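Local coordinates for sensor protein (Vibrio parahaemolyticus, PDB 3I9Y) that is the sensor domain of a membrane histidine kinase, TorS, which responds to trimethylamine N-oxide and probably passes phosphate from ATP to a protein histidine, at residues N243-S246 with Q247-Q251; T184-D187 with R188-I192. One frame throughout, in Å; residues are numbered along the deposited sequence.

Contact 1 (N243-S246 with Q247-Q251)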
# COMPACT_ATOMS: atom_id res chain seq x y z
N ASN A 243 0.75 0.84 -4.14
CA ASN A 243 1.43 -0.50 -4.27
C ASN A 243 2.17 -0.59 -5.61
O ASN A 243 3.31 -1.16 -5.70
CB ASN A 243 0.50 -1.68 -4.27
CG ASN A 243 -0.06 -1.90 -2.81
OD1 ASN A 243 0.54 -1.34 -1.82
ND2 ASN A 243 -1.17 -2.70 -2.65
N GLU A 244 1.57 -0.00 -6.63
CA GLU A 244 2.19 -0.16 -7.91
C GLU A 244 3.59 0.70 -7.96
O GLU A 244 4.65 0.28 -8.48
CB GLU A 244 1.20 0.39 -8.88
CG GLU A 244 1.77 0.75 -10.06
CD GLU A 244 0.86 0.24 -11.13
OE1 GLU A 244 0.33 1.08 -11.97
OE2 GLU A 244 0.68 -1.05 -11.11
N GLN A 245 3.52 1.88 -7.42
CA GLN A 245 4.64 2.75 -7.35
C GLN A 245 5.71 2.00 -6.44
O GLN A 245 6.96 1.89 -6.72
CB GLN A 245 4.18 4.08 -6.70
CG GLN A 245 5.44 4.75 -6.41
CD GLN A 245 5.91 5.45 -7.83
OE1 GLN A 245 5.19 5.24 -8.99
NE2 GLN A 245 7.04 6.28 -7.75
N SER A 246 5.28 1.33 -5.41
CA SER A 246 6.29 0.69 -4.63
C SER A 246 6.96 -0.54 -5.36
O SER A 246 8.22 -0.79 -5.25
CB SER A 246 5.72 0.51 -3.20
OG SER A 246 6.04 -0.74 -2.79
N GLN A 247 6.17 -1.24 -6.19
CA GLN A 247 6.79 -2.34 -6.90
C GLN A 247 7.79 -1.82 -7.97
O GLN A 247 8.86 -2.40 -8.13
CB GLN A 247 5.71 -3.20 -7.63
CG GLN A 247 6.41 -4.41 -8.25
CD GLN A 247 7.60 -5.23 -7.26
OE1 GLN A 247 7.26 -5.83 -6.10
NE2 GLN A 247 8.99 -5.16 -7.72
N GLN A 248 7.42 -0.77 -8.67
CA GLN A 248 8.31 -0.19 -9.65
C GLN A 248 9.60 0.31 -8.99
O GLN A 248 10.74 0.10 -9.56
CB GLN A 248 7.69 0.99 -10.27
CG GLN A 248 6.78 0.40 -11.24
CD GLN A 248 5.73 1.48 -11.77
OE1 GLN A 248 5.95 2.73 -11.57
NE2 GLN A 248 4.61 1.01 -12.43
N LEU A 249 9.46 0.84 -7.75
CA LEU A 249 10.60 1.37 -7.04
C LEU A 249 11.57 0.20 -6.64
O LEU A 249 12.79 0.39 -6.79
CB LEU A 249 10.18 2.16 -5.86
CG LEU A 249 10.27 3.68 -5.59
CD1 LEU A 249 10.63 4.71 -6.68
CD2 LEU A 249 9.02 4.04 -4.91
N MET A 250 11.02 -0.97 -6.22
CA MET A 250 11.88 -2.05 -5.83
C MET A 250 12.64 -2.63 -7.05
O MET A 250 13.76 -3.05 -6.89
CB MET A 250 11.17 -3.18 -5.08
CG MET A 250 10.85 -2.55 -3.70
SD MET A 250 9.75 -3.62 -2.86
CE MET A 250 10.67 -5.00 -2.41
N GLN A 251 12.04 -2.66 -8.16
CA GLN A 251 12.66 -3.13 -9.39
C GLN A 251 13.85 -2.16 -9.68
O GLN A 251 14.98 -2.59 -9.95
CB GLN A 251 11.64 -3.04 -10.56
CG GLN A 251 12.26 -3.38 -11.94
CD GLN A 251 13.00 -4.80 -11.81
OE1 GLN A 251 12.40 -5.79 -11.17
NE2 GLN A 251 14.31 -4.92 -12.40

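Contact 2 (T184-D187 with R188-I192)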
# COMPACT_ATOMS: atom_id res chain seq x y z
N THR A 184 -6.69 -6.73 -6.45
CA THR A 184 -5.43 -6.14 -6.85
C THR A 184 -5.63 -5.62 -8.29
O THR A 184 -4.68 -5.21 -8.96
CB THR A 184 -4.27 -7.18 -6.88
OG1 THR A 184 -4.73 -8.25 -7.71
CG2 THR A 184 -3.92 -7.84 -5.53
N ASN A 185 -6.84 -5.57 -8.80
CA ASN A 185 -6.94 -5.07 -10.20
C ASN A 185 -7.69 -3.81 -10.17
O ASN A 185 -8.81 -3.82 -9.70
CB ASN A 185 -7.71 -6.10 -11.09
CG ASN A 185 -7.99 -5.56 -12.52
OD1 ASN A 185 -8.81 -4.66 -12.76
ND2 ASN A 185 -7.28 -6.15 -13.51
N VAL A 186 -7.23 -2.76 -10.82
CA VAL A 186 -7.87 -1.53 -10.68
C VAL A 186 -9.19 -1.31 -11.37
O VAL A 186 -10.02 -0.50 -10.86
CB VAL A 186 -6.93 -0.38 -11.03
CG1 VAL A 186 -6.82 -0.20 -12.57
CG2 VAL A 186 -7.40 0.94 -10.53
N ASP A 187 -9.43 -1.98 -12.51
CA ASP A 187 -10.76 -1.82 -13.15
C ASP A 187 -11.82 -2.55 -12.26
O ASP A 187 -12.91 -2.15 -12.20
CB ASP A 187 -10.72 -2.54 -14.58
CG ASP A 187 -9.58 -1.90 -15.48
OD1 ASP A 187 -8.65 -2.59 -15.86
OD2 ASP A 187 -9.58 -0.69 -15.78
N ARG A 188 -11.44 -3.66 -11.65
CA ARG A 188 -12.34 -4.32 -10.78
C ARG A 188 -12.73 -3.49 -9.58
O ARG A 188 -13.93 -3.50 -9.18
CB ARG A 188 -11.69 -5.58 -10.30
CG ARG A 188 -12.22 -6.72 -11.09
CD ARG A 188 -13.84 -6.59 -10.92
NE ARG A 188 -14.31 -7.33 -9.75
CZ ARG A 188 -15.56 -7.73 -9.60
NH1 ARG A 188 -16.49 -7.42 -10.59
NH2 ARG A 188 -15.86 -8.50 -8.53
N ILE A 189 -11.72 -2.75 -9.01
CA ILE A 189 -12.00 -1.85 -7.85
C ILE A 189 -13.05 -0.84 -8.29
O ILE A 189 -14.05 -0.66 -7.65
CB ILE A 189 -10.76 -1.13 -7.29
CG1 ILE A 189 -9.87 -2.18 -6.66
CG2 ILE A 189 -11.22 0.05 -6.26
CD1 ILE A 189 -8.38 -1.60 -6.54
N GLN A 190 -12.88 -0.23 -9.44
CA GLN A 190 -13.87 0.79 -9.84
C GLN A 190 -15.28 0.28 -10.17
O GLN A 190 -16.28 0.96 -10.05
CB GLN A 190 -13.29 1.47 -11.10
CG GLN A 190 -11.91 2.00 -10.77
CD GLN A 190 -11.40 3.02 -11.85
OE1 GLN A 190 -10.75 2.69 -12.86
NE2 GLN A 190 -11.78 4.25 -11.65
N GLN A 191 -15.32 -0.91 -10.73
CA GLN A 191 -16.61 -1.52 -11.01
C GLN A 191 -17.41 -1.85 -9.69
O GLN A 191 -18.64 -1.67 -9.60
CB GLN A 191 -16.21 -2.75 -11.61
CG GLN A 191 -17.09 -3.20 -12.56
CD GLN A 191 -16.24 -4.18 -13.35
OE1 GLN A 191 -15.46 -3.74 -14.26
NE2 GLN A 191 -16.28 -5.54 -12.93
N ILE A 192 -16.66 -2.29 -8.64
CA ILE A 192 -17.34 -2.65 -7.37
C ILE A 192 -17.76 -1.42 -6.77
O ILE A 192 -18.84 -1.30 -6.27
CB ILE A 192 -16.44 -3.37 -6.39
CG1 ILE A 192 -16.29 -4.72 -6.97
CG2 ILE A 192 -17.28 -3.69 -5.11
CD1 ILE A 192 -15.97 -5.73 -5.85

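Contact 1 (N243-S246 with Q247-Q251)
Four backbone hydrogen bonds in alpha-helical i to i+4 register join N243-S246 to Q247-Q251, inside the long helix 232-267 of a sensor domain built from stacked four-helix bundles. L249 N donates to Q245 O at 2.9 Å, and Q248 N to E244 O at 3.0 Å with a nearly straight N-H...O angle of 171°. Q247 N to N243 O and M250 N to S246 O complete the set. The side chains add looser contacts one turn apart. The amide of Q248 lies beside the side chain of E244, NE2 coming 3.7 Å from E244 CG, with amide and carboxylate planes only 25° apart. Q248 meets Q245 at about a right angle, and the OE1 atoms of Q245 and Q248, both acceptors, lie 3.7 Å apart. Q245 CG is anti to the backbone N (chi1 168°) and the chain bends at chi2, which brings its amide N to the methyl end of L249, the two chains crossing at a slant. Q245 NE2 is hydrogen-bonded to E82 OE2 on helix 63-114. At this surface of the bundle, N243, S246, L249 and M250 pack on that helix, and M250 also reaches V23 and S27 of helix 5-27. Q245 CG touches L249 CD2 at 3.9 Å.

Contact 2 (T184-D187 with R188-I192)
N185 caps the start of helix 186-208. Its OD1 accepts from R188 N at 3.0 Å, with an N-H...O angle of 161°. This is the N-cap bond, from the residue before the helix to the third residue within it. The donor is tilted 21° from the carbonyl plane of the amide. The same OD1 also takes a weak bond from D187 N. Two first-turn N-H groups, which have no preceding helical carbonyl to bind, thus share one side-chain oxygen. N185 CG is anti to the backbone N (chi1 173°), and this carries the amide forward over the end of the helix.

The backbone takes over from there. I189 N binds N185 O at 3.2 Å. Q190 N binds V186 O, and Q191 N binds D187 O. Q190 CG lies 3.1 Å from V186 O, a close approach for a carbon. I189 CG1 lies 3.6 Å from N185 O and so brings aliphatic surface up to the capping residue.

The R188 side chain bends at chi2 and chi3. I192 CG1 sits over the centre of one face of its guanidinium, 4.0 Å above the plane. R188 NH2 forms a salt bridge with E179 of helix 158-180, which ties this end of the helix to the preceding one. V186, I189 and Q190 touch L237 of helix 232-267, while I192 faces helix 158-180. I189 and I192 are buried.

The cap satisfies N-H groups at the helix start. The carboxylate of D187 in the first turn would probably also interact favourably with the helix dipole.

Overall arrangement
Both contacts are local segments of helices in the sensor domain, which stacks two four-helix bundles. Contact 2 is the beginning of helix 186-208, and contact 1 lies within helix 232-267, later in the chain. Their centres are 19 Å apart. Their nearest atoms are about 7 Å apart, so they do not touch. Helix 232-267 links them indirectly: its L237 and Y240 receive side chains of contact 2, and a few residues later the same helix forms contact 1. Contact 1 packs side chains on helices 63-114 and 5-27, while contact 2 also leans on helix 158-180. No ligand is among the partners of either contact.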